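Aldehyde reductase YahK (Escherichia coli, PDB 1UUF) catalyses the NADPH-dependent reduction of a wide range of aldehydes to the corresponding primary alcohols and binds two zinc ions per subunit. Local coordinates at residues S185-W190 against K212-M217; L206-I211 against I332-E337; H220-T225 against A239-N244; A253-F258 against F274-K279; D259-T264 against G282-V287. All coordinates share one frame; numbering follows the deposited sequence.

Contact 1. Residues S185-W190 against K212-M217; sequences SPLRHW and KLAHAM
L187 and M217 make the tight half of this helix-to-helix contact: CE of M217 lies 3.6 Å from CB of L187. In M217 a chi2 of 179° puts SD anti to CA, and chi3, also near anti, sets CE against that CB. CD1 of L187 rests against the backbone N of A214 at 3.7 Å and against CB of L213 at 3.8 Å; the two leucine side chains cross at about a right angle. No hydrogen bond joins the segments directly here.

The other half is polar and looser. The R188 guanidinium presents one face to CG of M217, 3.9 Å from NH1, and a water accepts a weak bond from NH1 while donating to M217 O over 2.7 Å. R188 NE is held by Y184 OH, and F326 adds a cation-pi contact. An alanine here would probably leave Y184 OH without this donor, F326 without its cation, and a gap beside the M217 chain. The chemistry implies a greasy seam between helices 176-189 and 205-216, bordered on one side by a charged group whose aliphatic and planar parts still pack against methionine.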
# COMPACT_ATOMS: atom_id res chain seq x y z
N SER A 185 1.06 15.48 6.77
CA SER A 185 1.96 14.35 6.97
C SER A 185 2.08 13.39 5.78
O SER A 185 3.19 13.10 5.32
CB SER A 185 1.56 13.56 8.22
OG SER A 185 2.54 12.59 8.52
N PRO A 186 0.94 12.89 5.27
CA PRO A 186 1.04 11.97 4.13
C PRO A 186 1.51 12.68 2.85
O PRO A 186 2.18 12.07 2.03
CB PRO A 186 -0.38 11.41 4.01
CG PRO A 186 -1.24 12.52 4.55
CD PRO A 186 -0.45 12.99 5.75
N LEU A 187 1.17 13.95 2.69
CA LEU A 187 1.61 14.68 1.51
C LEU A 187 3.13 14.74 1.53
O LEU A 187 3.78 14.58 0.49
CB LEU A 187 1.03 16.10 1.50
CG LEU A 187 -0.46 16.18 1.15
CD1 LEU A 187 -0.96 17.60 1.39
CD2 LEU A 187 -0.67 15.75 -0.30
N ARG A 188 3.71 14.95 2.71
CA ARG A 188 5.16 14.99 2.83
C ARG A 188 5.75 13.59 2.71
O ARG A 188 6.76 13.40 2.03
CB ARG A 188 5.58 15.60 4.18
CG ARG A 188 5.40 17.11 4.30
CD ARG A 188 6.15 17.86 3.21
NE ARG A 188 6.23 19.29 3.48
CZ ARG A 188 6.61 20.21 2.59
NH1 ARG A 188 6.95 19.84 1.36
NH2 ARG A 188 6.66 21.49 2.93
N HIS A 189 5.13 12.62 3.37
CA HIS A 189 5.66 11.25 3.32
C HIS A 189 5.73 10.70 1.91
O HIS A 189 6.70 10.02 1.55
CB HIS A 189 4.82 10.32 4.19
CG HIS A 189 5.48 9.01 4.48
ND1 HIS A 189 4.98 7.80 4.04
CD2 HIS A 189 6.62 8.72 5.15
CE1 HIS A 189 5.78 6.83 4.43
NE2 HIS A 189 6.79 7.36 5.11
N TRP A 190 4.71 10.97 1.10
CA TRP A 190 4.71 10.49 -0.27
C TRP A 190 5.24 11.54 -1.25
O TRP A 190 4.97 11.51 -2.45
CB TRP A 190 3.31 9.97 -0.65
CG TRP A 190 3.11 8.55 -0.16
CD1 TRP A 190 3.53 7.40 -0.78
CD2 TRP A 190 2.51 8.14 1.08
NE1 TRP A 190 3.24 6.31 -0.00
CE2 TRP A 190 2.61 6.73 1.14
CE3 TRP A 190 1.91 8.83 2.14
CZ2 TRP A 190 2.12 5.99 2.23
CZ3 TRP A 190 1.42 8.09 3.22
CH2 TRP A 190 1.53 6.69 3.25
N LYS A 212 -5.37 22.89 -0.05
CA LYS A 212 -4.56 24.06 0.30
C LYS A 212 -3.08 23.69 0.44
O LYS A 212 -2.20 24.37 -0.10
CB LYS A 212 -5.02 24.65 1.64
CG LYS A 212 -6.29 25.47 1.60
CD LYS A 212 -6.72 25.79 3.03
CE LYS A 212 -7.89 26.76 3.10
NZ LYS A 212 -7.44 28.18 2.99
N LEU A 213 -2.81 22.62 1.18
CA LEU A 213 -1.44 22.21 1.42
C LEU A 213 -0.74 21.62 0.20
O LEU A 213 0.42 21.93 -0.06
CB LEU A 213 -1.39 21.22 2.59
CG LEU A 213 -1.87 21.81 3.92
CD1 LEU A 213 -1.93 20.70 4.97
CD2 LEU A 213 -0.93 22.91 4.37
N ALA A 214 -1.43 20.76 -0.55
CA ALA A 214 -0.83 20.16 -1.73
C ALA A 214 -0.48 21.27 -2.72
O ALA A 214 0.55 21.22 -3.39
CB ALA A 214 -1.80 19.17 -2.38
N HIS A 215 -1.35 22.27 -2.80
CA HIS A 215 -1.13 23.40 -3.70
C HIS A 215 0.09 24.20 -3.25
O HIS A 215 0.95 24.56 -4.06
CB HIS A 215 -2.36 24.31 -3.73
CG HIS A 215 -2.14 25.59 -4.49
ND1 HIS A 215 -1.88 25.61 -5.84
CD2 HIS A 215 -2.12 26.88 -4.07
CE1 HIS A 215 -1.71 26.86 -6.23
NE2 HIS A 215 -1.85 27.65 -5.18
N ALA A 216 0.17 24.46 -1.94
CA ALA A 216 1.27 25.23 -1.38
C ALA A 216 2.61 24.50 -1.54
O ALA A 216 3.66 25.13 -1.64
CB ALA A 216 1.01 25.52 0.08
N MET A 217 2.56 23.17 -1.56
CA MET A 217 3.76 22.36 -1.72
C MET A 217 4.25 22.37 -3.16
O MET A 217 5.33 21.87 -3.46
CB MET A 217 3.50 20.93 -1.27
CG MET A 217 3.37 20.79 0.23
SD MET A 217 3.04 19.09 0.71
CE MET A 217 2.47 19.32 2.35
O HOH W 1 7.33 20.88 -1.88

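Contact 2. Residues L206-I211 against I332-E337; sequences LGHMGI and IVADIE
H208 and D335 supply the one hydrogen bond between the segments. The backbone N of D335 donates to H208 NE2 over 3.1 Å and is nearly straight, with 168° at the hydrogen; it approaches the edge of the imidazole, tilted 16° from the ring plane. The other ring nitrogen, ND1, is bonded to G205 O, one turn back in the same helix, which leaves the ring pinned at both nitrogens. Its chi1 of 102° is far from any staggered value, consistent with these bonds setting the ring's position.

Electrostatic neighbours lie close by without direct pairing to the ring. D335 OD2 stands 3.6 Å from H208 CD2, with ring and carboxylate planes well out of parallel, while D335 OD1 forms a salt bridge to K212, farther along helix 205-216.

Packing contacts complete the interface. The M209 chain is bent at chi2 and chi3, and its SD sits 3.9 Å from CB of A334; the methyl CE comes within 4.3 Å of I332 CG2. CB of A334 also meets H208 NE2, at 3.7 Å, so this methyl touches both side chains.

The segment 332-337 runs into strand 336-339 of the mixed sheet, whereas helix 205-216 belongs to the dinucleotide-binding half. Because NE2 accepts, the histidine probably carries its proton on ND1 and is likely to be neutral as it joins the two halves.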
# COMPACT_ATOMS: atom_id res chain seq x y z
N LEU A 206 -11.08 17.90 6.09
CA LEU A 206 -9.78 17.34 5.73
C LEU A 206 -9.44 17.68 4.29
O LEU A 206 -8.32 18.09 3.98
CB LEU A 206 -9.78 15.82 5.89
CG LEU A 206 -9.79 15.25 7.31
CD1 LEU A 206 -9.90 13.74 7.25
CD2 LEU A 206 -8.52 15.67 8.04
N GLY A 207 -10.41 17.49 3.41
CA GLY A 207 -10.19 17.77 2.00
C GLY A 207 -9.75 19.19 1.70
O GLY A 207 -8.82 19.39 0.90
N HIS A 208 -10.39 20.17 2.31
CA HIS A 208 -10.01 21.55 2.03
C HIS A 208 -8.57 21.84 2.46
O HIS A 208 -7.88 22.62 1.81
CB HIS A 208 -11.04 22.53 2.63
CG HIS A 208 -10.63 23.19 3.92
ND1 HIS A 208 -10.56 22.52 5.12
CD2 HIS A 208 -10.35 24.48 4.20
CE1 HIS A 208 -10.25 23.37 6.08
NE2 HIS A 208 -10.12 24.57 5.55
N MET A 209 -8.11 21.18 3.52
CA MET A 209 -6.73 21.38 3.97
C MET A 209 -5.78 20.65 3.03
O MET A 209 -4.68 21.12 2.75
CB MET A 209 -6.52 20.87 5.39
CG MET A 209 -7.06 21.79 6.48
SD MET A 209 -6.61 23.53 6.27
CE MET A 209 -4.84 23.44 5.95
N GLY A 210 -6.21 19.48 2.54
CA GLY A 210 -5.37 18.72 1.63
C GLY A 210 -5.11 19.49 0.35
O GLY A 210 -3.99 19.49 -0.18
N ILE A 211 -6.14 20.16 -0.15
CA ILE A 211 -5.99 20.95 -1.37
C ILE A 211 -5.08 22.15 -1.11
O ILE A 211 -4.14 22.40 -1.87
CB ILE A 211 -7.37 21.42 -1.87
CG1 ILE A 211 -8.22 20.20 -2.24
CG2 ILE A 211 -7.21 22.35 -3.07
CD1 ILE A 211 -9.66 20.53 -2.60
N ILE A 332 -0.93 30.25 5.34
CA ILE A 332 -1.96 29.23 5.20
C ILE A 332 -2.73 29.02 6.49
O ILE A 332 -2.14 28.81 7.55
CB ILE A 332 -1.35 27.89 4.78
CG1 ILE A 332 -0.64 28.05 3.43
CG2 ILE A 332 -2.43 26.81 4.72
CD1 ILE A 332 0.18 26.85 3.03
N VAL A 333 -4.06 29.08 6.40
CA VAL A 333 -4.93 28.85 7.54
C VAL A 333 -6.16 28.12 7.03
O VAL A 333 -6.36 28.00 5.82
CB VAL A 333 -5.40 30.17 8.20
CG1 VAL A 333 -4.21 30.95 8.72
CG2 VAL A 333 -6.20 31.00 7.21
N ALA A 334 -6.97 27.61 7.95
CA ALA A 334 -8.18 26.90 7.57
C ALA A 334 -9.30 27.91 7.34
O ALA A 334 -9.25 29.02 7.86
CB ALA A 334 -8.59 25.94 8.68
N ASP A 335 -10.29 27.53 6.53
CA ASP A 335 -11.45 28.39 6.29
C ASP A 335 -12.41 27.94 7.37
O ASP A 335 -12.82 26.78 7.40
CB ASP A 335 -12.04 28.14 4.90
CG ASP A 335 -11.05 28.42 3.79
OD1 ASP A 335 -10.24 29.36 3.94
OD2 ASP A 335 -11.10 27.72 2.76
N ILE A 336 -12.78 28.86 8.26
CA ILE A 336 -13.62 28.48 9.39
C ILE A 336 -14.90 29.25 9.60
O ILE A 336 -15.14 30.30 8.99
CB ILE A 336 -12.81 28.62 10.70
CG1 ILE A 336 -12.55 30.10 10.99
CG2 ILE A 336 -11.48 27.89 10.57
CD1 ILE A 336 -11.89 30.37 12.33
N GLU A 337 -15.73 28.71 10.49
CA GLU A 337 -16.97 29.34 10.89
C GLU A 337 -16.93 29.28 12.41
O GLU A 337 -16.98 28.20 13.00
CB GLU A 337 -18.20 28.58 10.39
CG GLU A 337 -19.49 29.32 10.75
CD GLU A 337 -20.73 28.68 10.17
OE1 GLU A 337 -20.64 28.15 9.04
OE2 GLU A 337 -21.78 28.73 10.83

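Contact 3. Residues H220-T225 against A239-N244; sequences HVVAFT and ADEVVN
H220 and D240 meet at one end of the strand pair, where CB of D240 lies over one face of the imidazole, toward its rim, 4.1 Å from the centroid and 18° off the normal, in a CH-pi contact. Chi1 of 178° sets CG anti to the backbone N, and chi2 turns the ring beyond it. The D240 carboxylate takes its own bond, OD2 accepting V221 N over 2.9 Å through the anti lone pair. An alanine at H220 would probably leave the D240 methylene without its aromatic cover and open a gap at this end.

Farther along, F224 and V243 lie side by side and point the same way, with F224 CD2 3.7 Å from V243 CB. V222 comes to V243 at an angle, its CG1 3.9 Å from V243 CG2. This face bears V222, F224, E241 and V243. The other bears A223, T225, V242 and N244; A223 CB also meets A239 CB in the preceding loop at 3.7 Å, and A234 of helix 231-237 packs on A223 and V242.

The backbone fixes this parallel register. V221 O accepts from D240 N and E241 N, A223 N bonds E241 O (2.9 Å), V243 N bonds A223 O (2.8 Å), and T225 N bonds V243 O. The strand directions differ by 25°. Strand, helix 231-237 and neighbouring strand form a beta-alpha-beta unit at the edge of a Rossmann-type parallel sheet.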
# COMPACT_ATOMS: atom_id res chain seq x y z
N HIS A 220 0.74 19.54 -8.72
CA HIS A 220 -0.36 19.83 -9.62
C HIS A 220 -1.48 19.09 -8.91
O HIS A 220 -1.45 17.86 -8.79
CB HIS A 220 -0.11 19.23 -11.00
CG HIS A 220 -1.24 19.46 -11.96
ND1 HIS A 220 -2.38 18.69 -11.97
CD2 HIS A 220 -1.41 20.39 -12.93
CE1 HIS A 220 -3.21 19.14 -12.90
NE2 HIS A 220 -2.64 20.17 -13.49
N VAL A 221 -2.47 19.83 -8.43
CA VAL A 221 -3.56 19.24 -7.65
C VAL A 221 -4.89 19.03 -8.36
O VAL A 221 -5.43 19.94 -8.97
CB VAL A 221 -3.82 20.09 -6.39
CG1 VAL A 221 -4.89 19.45 -5.52
CG2 VAL A 221 -2.52 20.27 -5.62
N VAL A 222 -5.41 17.81 -8.25
CA VAL A 222 -6.70 17.47 -8.83
C VAL A 222 -7.62 17.10 -7.67
O VAL A 222 -7.33 16.18 -6.92
CB VAL A 222 -6.62 16.27 -9.79
CG1 VAL A 222 -8.00 15.98 -10.36
CG2 VAL A 222 -5.64 16.57 -10.92
N ALA A 223 -8.71 17.84 -7.52
CA ALA A 223 -9.66 17.56 -6.46
C ALA A 223 -10.80 16.72 -7.01
O ALA A 223 -11.24 16.93 -8.13
CB ALA A 223 -10.22 18.86 -5.88
N PHE A 224 -11.26 15.76 -6.21
CA PHE A 224 -12.35 14.88 -6.61
C PHE A 224 -13.56 15.09 -5.71
O PHE A 224 -13.45 15.08 -4.48
CB PHE A 224 -11.93 13.41 -6.53
CG PHE A 224 -10.85 13.03 -7.49
CD1 PHE A 224 -9.51 13.30 -7.20
CD2 PHE A 224 -11.16 12.40 -8.69
CE1 PHE A 224 -8.50 12.95 -8.10
CE2 PHE A 224 -10.16 12.05 -9.60
CZ PHE A 224 -8.83 12.32 -9.30
N THR A 225 -14.73 15.27 -6.33
CA THR A 225 -15.97 15.45 -5.58
C THR A 225 -17.01 14.51 -6.17
O THR A 225 -16.84 14.02 -7.28
CB THR A 225 -16.49 16.89 -5.71
OG1 THR A 225 -17.64 17.05 -4.88
CG2 THR A 225 -16.87 17.19 -7.15
N ALA A 239 -7.33 23.96 -6.21
CA ALA A 239 -7.20 22.81 -7.09
C ALA A 239 -6.98 23.30 -8.51
O ALA A 239 -7.66 24.23 -8.96
CB ALA A 239 -8.46 21.95 -7.02
N ASP A 240 -6.03 22.70 -9.21
CA ASP A 240 -5.74 23.08 -10.59
C ASP A 240 -6.79 22.48 -11.51
O ASP A 240 -7.11 23.04 -12.56
CB ASP A 240 -4.35 22.59 -11.00
CG ASP A 240 -3.25 23.23 -10.19
OD1 ASP A 240 -3.13 24.47 -10.24
OD2 ASP A 240 -2.52 22.50 -9.50
N GLU A 241 -7.32 21.33 -11.10
CA GLU A 241 -8.35 20.63 -11.86
C GLU A 241 -9.33 20.01 -10.88
O GLU A 241 -8.98 19.72 -9.74
CB GLU A 241 -7.75 19.51 -12.72
CG GLU A 241 -6.86 19.96 -13.86
CD GLU A 241 -6.35 18.78 -14.68
OE1 GLU A 241 -5.39 18.10 -14.23
OE2 GLU A 241 -6.91 18.52 -15.76
N VAL A 242 -10.56 19.81 -11.33
CA VAL A 242 -11.58 19.20 -10.50
C VAL A 242 -12.28 18.11 -11.29
O VAL A 242 -12.56 18.27 -12.49
CB VAL A 242 -12.63 20.23 -10.02
CG1 VAL A 242 -13.68 19.54 -9.17
CG2 VAL A 242 -11.94 21.32 -9.21
N VAL A 243 -12.54 16.99 -10.63
CA VAL A 243 -13.21 15.87 -11.26
C VAL A 243 -14.40 15.40 -10.44
O VAL A 243 -14.31 15.27 -9.22
CB VAL A 243 -12.24 14.68 -11.45
CG1 VAL A 243 -12.99 13.45 -11.95
CG2 VAL A 243 -11.14 15.06 -12.42
N ASN A 244 -15.53 15.16 -11.10
CA ASN A 244 -16.70 14.64 -10.42
C ASN A 244 -16.49 13.14 -10.56
O ASN A 244 -16.63 12.60 -11.66
CB ASN A 244 -17.99 15.04 -11.13
CG ASN A 244 -19.23 14.54 -10.41
OD1 ASN A 244 -19.25 13.42 -9.89
ND2 ASN A 244 -20.27 15.37 -10.37

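Contact 4. Residues A253-F258 against F274-K279; sequences AHLKSF and FTTLLK
F258 and L277 meet where a type I beta turn, T275 to L278, packs against the entry to strand 258-263 of the Rossmann-type domain; beyond the turn, L278 forms a parallel bridge with F258.

Followed outward, the F258 side chain begins at CB, 3.4 Å from L277 O and farther from L278 CD2. CG keeps the same carbonyl oxygen in range, and CD1 is again 3.4 Å from it; L277 O lies at the ring's edge, in its plane. CD1 also touches L277 CB at 3.8 Å, the two side chains running side by side in the same direction. The tip, CZ, packs on V222 CB and F224 CZ, and K197 makes a cation-pi contact with the ring.

L277 O is gripped twice. F258 N donates nearly straight down the C=O direction at 2.8 Å, while S257 N comes from above the carbonyl plane, 50° out of it. K256 N bonds T276 O (3.0 Å), and K279 N closes the bridge onto F258 O.

The outer side is more exposed. K256 NZ forms a salt bridge to D128 of the second subunit, the residue after zinc ligand C127. L255 lays CD1 against T276 O. K279, whose NZ pairs with D259, sets its CG 3.4 Å from the carbonyl carbon of S257.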
# COMPACT_ATOMS: atom_id res chain seq x y z
N ALA A 253 -10.18 10.40 -18.06
CA ALA A 253 -9.19 11.35 -18.57
C ALA A 253 -7.92 11.40 -17.71
O ALA A 253 -6.92 11.98 -18.12
CB ALA A 253 -9.81 12.74 -18.66
N HIS A 254 -7.97 10.78 -16.54
CA HIS A 254 -6.82 10.78 -15.63
C HIS A 254 -6.26 9.39 -15.36
O HIS A 254 -5.53 9.18 -14.39
CB HIS A 254 -7.22 11.43 -14.30
CG HIS A 254 -7.63 12.86 -14.43
ND1 HIS A 254 -6.72 13.89 -14.47
CD2 HIS A 254 -8.85 13.43 -14.57
CE1 HIS A 254 -7.36 15.04 -14.62
NE2 HIS A 254 -8.65 14.78 -14.69
N LEU A 255 -6.59 8.44 -16.22
CA LEU A 255 -6.11 7.07 -16.07
C LEU A 255 -4.59 7.01 -15.93
O LEU A 255 -3.87 7.70 -16.65
CB LEU A 255 -6.53 6.23 -17.28
CG LEU A 255 -6.13 4.76 -17.27
CD1 LEU A 255 -7.00 4.00 -16.27
CD2 LEU A 255 -6.30 4.17 -18.66
N LYS A 256 -4.12 6.19 -14.99
CA LYS A 256 -2.69 5.99 -14.75
C LYS A 256 -1.87 7.28 -14.82
O LYS A 256 -0.85 7.33 -15.49
CB LYS A 256 -2.13 5.00 -15.78
CG LYS A 256 -2.87 3.67 -15.85
CD LYS A 256 -2.38 2.83 -17.02
CE LYS A 256 -3.13 1.51 -17.11
NZ LYS A 256 -2.73 0.70 -18.31
N SER A 257 -2.30 8.32 -14.10
CA SER A 257 -1.57 9.59 -14.16
C SER A 257 -1.15 10.19 -12.82
O SER A 257 -0.37 11.14 -12.80
CB SER A 257 -2.41 10.63 -14.90
OG SER A 257 -3.53 11.01 -14.12
N PHE A 258 -1.66 9.64 -11.72
CA PHE A 258 -1.32 10.19 -10.41
C PHE A 258 -0.14 9.56 -9.70
O PHE A 258 0.01 8.34 -9.67
CB PHE A 258 -2.53 10.11 -9.47
CG PHE A 258 -3.60 11.11 -9.77
CD1 PHE A 258 -4.62 10.81 -10.67
CD2 PHE A 258 -3.58 12.37 -9.17
CE1 PHE A 258 -5.61 11.74 -10.96
CE2 PHE A 258 -4.56 13.31 -9.46
CZ PHE A 258 -5.58 12.99 -10.36
N PHE A 274 -10.32 4.82 -8.32
CA PHE A 274 -9.16 5.63 -7.97
C PHE A 274 -7.83 4.90 -8.13
O PHE A 274 -6.84 5.49 -8.54
CB PHE A 274 -9.28 6.16 -6.54
CG PHE A 274 -10.35 7.20 -6.38
CD1 PHE A 274 -11.58 6.88 -5.82
CD2 PHE A 274 -10.13 8.51 -6.83
CE1 PHE A 274 -12.58 7.84 -5.71
CE2 PHE A 274 -11.13 9.47 -6.72
CZ PHE A 274 -12.36 9.14 -6.16
N THR A 275 -7.81 3.61 -7.82
CA THR A 275 -6.59 2.84 -7.95
C THR A 275 -6.10 2.85 -9.40
O THR A 275 -4.91 2.95 -9.66
CB THR A 275 -6.80 1.39 -7.48
OG1 THR A 275 -7.13 1.39 -6.09
CG2 THR A 275 -5.53 0.56 -7.69
N THR A 276 -7.04 2.79 -10.34
CA THR A 276 -6.66 2.79 -11.75
C THR A 276 -6.13 4.15 -12.21
O THR A 276 -5.57 4.25 -13.30
CB THR A 276 -7.84 2.39 -12.66
OG1 THR A 276 -8.87 3.38 -12.57
CG2 THR A 276 -8.39 1.05 -12.24
N LEU A 277 -6.29 5.18 -11.38
CA LEU A 277 -5.81 6.52 -11.73
C LEU A 277 -4.35 6.71 -11.30
O LEU A 277 -3.72 7.72 -11.62
CB LEU A 277 -6.66 7.59 -11.04
CG LEU A 277 -8.18 7.53 -11.23
CD1 LEU A 277 -8.80 8.77 -10.59
CD2 LEU A 277 -8.53 7.46 -12.71
N LEU A 278 -3.82 5.74 -10.56
CA LEU A 278 -2.44 5.80 -10.08
C LEU A 278 -1.41 5.33 -11.10
O LEU A 278 -1.64 4.36 -11.82
CB LEU A 278 -2.28 4.95 -8.83
CG LEU A 278 -3.04 5.34 -7.57
CD1 LEU A 278 -2.89 4.22 -6.53
CD2 LEU A 278 -2.50 6.65 -7.02
N LYS A 279 -0.26 6.00 -11.14
CA LYS A 279 0.82 5.61 -12.04
C LYS A 279 1.45 4.37 -11.43
O LYS A 279 1.11 3.98 -10.31
CB LYS A 279 1.89 6.70 -12.11
CG LYS A 279 1.44 8.00 -12.74
CD LYS A 279 2.45 9.11 -12.46
CE LYS A 279 3.84 8.76 -12.99
NZ LYS A 279 4.80 9.87 -12.74

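Contact 5. Residues D259-T264 against G282-V287; sequences DFILNT and GTMTLV
Two neighbouring parallel strands of the Rossmann-type sheet, 258-263 and 282-286, pair here, and F260 and T285 mark one of its faces. In F260 a chi1 of 176° puts CG anti to the backbone N, and the ring's CE1 comes 3.3 Å from T285 OG1, which lies at the ring's edge and in its plane. This hydroxyl is buried by the contact and finds no hydrogen-bond partner. W190 packs against F260 with ring planes nearly parallel, and helix 176-189 covers the same face through L187 on F260.

The backbone bonds follow the parallel pattern. I261 N donates to T283 O, T285 N to I261 O, N263 N to T285 O (2.9 Å) and V287 N to N263 O. The axes of the short strands lie 4.7 Å apart at closest and 13° from parallel. In the sheet order 3-2-1-4-5-6 these are strands four and five, with 308-311 beyond.

The opposite face carries I261, N263, M284 and L286. M284 crosses I261 with CG 3.9 Å from I261 CG2, and L286 runs beside N263, its CD2 3.6 Å from N263 CB; L286 also packs on V299 of the second subunit. At the C-terminal ends V287 divides its branches: CG1 touches L262 CD1 at 3.9 Å, and CG2 meets T264 CG2 at 3.8 Å. The V287 side chain is about 9 Å from that of C178, a ligand of the catalytic zinc.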
# COMPACT_ATOMS: atom_id res chain seq x y z
N ASP A 259 0.69 10.40 -9.12
CA ASP A 259 1.85 9.94 -8.37
C ASP A 259 1.34 9.54 -6.99
O ASP A 259 1.78 8.54 -6.41
CB ASP A 259 2.87 11.06 -8.21
CG ASP A 259 3.56 11.41 -9.51
OD1 ASP A 259 4.44 10.63 -9.94
OD2 ASP A 259 3.22 12.45 -10.10
N PHE A 260 0.39 10.32 -6.49
CA PHE A 260 -0.15 10.09 -5.16
C PHE A 260 -1.59 10.61 -5.07
O PHE A 260 -1.93 11.63 -5.64
CB PHE A 260 0.74 10.82 -4.15
CG PHE A 260 0.23 10.76 -2.74
CD1 PHE A 260 0.12 9.54 -2.08
CD2 PHE A 260 -0.11 11.93 -2.06
CE1 PHE A 260 -0.33 9.49 -0.76
CE2 PHE A 260 -0.56 11.88 -0.74
CZ PHE A 260 -0.67 10.66 -0.09
N ILE A 261 -2.43 9.87 -4.35
CA ILE A 261 -3.80 10.29 -4.15
C ILE A 261 -4.11 10.25 -2.66
O ILE A 261 -3.96 9.21 -2.02
CB ILE A 261 -4.81 9.38 -4.89
CG1 ILE A 261 -4.66 9.58 -6.40
CG2 ILE A 261 -6.23 9.74 -4.48
CD1 ILE A 261 -5.58 8.71 -7.23
N LEU A 262 -4.54 11.38 -2.13
CA LEU A 262 -4.89 11.48 -0.71
C LEU A 262 -6.42 11.41 -0.62
O LEU A 262 -7.11 12.33 -1.05
CB LEU A 262 -4.39 12.81 -0.15
CG LEU A 262 -4.67 13.05 1.34
CD1 LEU A 262 -3.94 12.02 2.18
CD2 LEU A 262 -4.24 14.46 1.70
N ASN A 263 -6.94 10.32 -0.08
CA ASN A 263 -8.39 10.16 0.03
C ASN A 263 -8.84 10.52 1.45
O ASN A 263 -8.50 9.82 2.40
CB ASN A 263 -8.77 8.72 -0.33
CG ASN A 263 -10.26 8.56 -0.57
OD1 ASN A 263 -10.69 7.79 -1.44
ND2 ASN A 263 -11.07 9.27 0.20
N THR A 264 -9.59 11.61 1.58
CA THR A 264 -10.05 12.09 2.88
C THR A 264 -11.51 11.79 3.21
O THR A 264 -12.00 12.16 4.28
CB THR A 264 -9.87 13.62 3.01
OG1 THR A 264 -10.84 14.29 2.20
CG2 THR A 264 -8.47 14.03 2.58
N GLY A 282 2.53 3.98 -7.79
CA GLY A 282 1.78 5.04 -7.14
C GLY A 282 1.04 4.53 -5.92
O GLY A 282 0.80 3.33 -5.78
N THR A 283 0.66 5.44 -5.03
CA THR A 283 -0.04 5.06 -3.82
C THR A 283 -1.24 5.95 -3.53
O THR A 283 -1.20 7.14 -3.82
CB THR A 283 0.89 5.17 -2.59
OG1 THR A 283 1.98 4.25 -2.73
CG2 THR A 283 0.13 4.88 -1.30
N MET A 284 -2.30 5.36 -2.98
CA MET A 284 -3.45 6.15 -2.56
C MET A 284 -3.50 5.91 -1.07
O MET A 284 -3.56 4.76 -0.62
CB MET A 284 -4.77 5.68 -3.19
CG MET A 284 -5.98 6.34 -2.50
SD MET A 284 -7.54 6.17 -3.39
CE MET A 284 -7.71 4.39 -3.40
N THR A 285 -3.45 6.99 -0.30
CA THR A 285 -3.47 6.86 1.15
C THR A 285 -4.78 7.39 1.70
O THR A 285 -5.22 8.48 1.33
CB THR A 285 -2.30 7.64 1.78
OG1 THR A 285 -1.07 7.06 1.33
CG2 THR A 285 -2.37 7.59 3.31
N LEU A 286 -5.40 6.61 2.58
CA LEU A 286 -6.67 6.99 3.18
C LEU A 286 -6.43 7.63 4.55
O LEU A 286 -5.62 7.13 5.34
CB LEU A 286 -7.54 5.74 3.36
CG LEU A 286 -7.57 4.74 2.20
CD1 LEU A 286 -8.41 3.53 2.58
CD2 LEU A 286 -8.12 5.41 0.96
N VAL A 287 -7.12 8.73 4.84
CA VAL A 287 -6.98 9.39 6.13
C VAL A 287 -8.33 9.71 6.78
O VAL A 287 -8.38 10.14 7.93
CB VAL A 287 -6.16 10.71 6.03
CG1 VAL A 287 -4.75 10.40 5.60
CG2 VAL A 287 -6.83 11.67 5.06

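Overall arrangement
From the N terminus, contact 1 closes the first loop, bringing helix 205-216 back against helix 176-189 around strand 197-201. Contact 2 starts on the same helix before that loop closes, so the two cross, and a salt bridge joins them. The long excursion that contact 2 closes, ending at strand 336-339, contains the other three. Contact 3 closes a short beta-alpha-beta loop first. Contacts 4 and 5 then interleave, following one another at F258 and D259, with a second salt bridge between them. Aromatic packing links contact 3 to contact 4 and contact 1 to contact 5, connecting the sheet to helix 176-189.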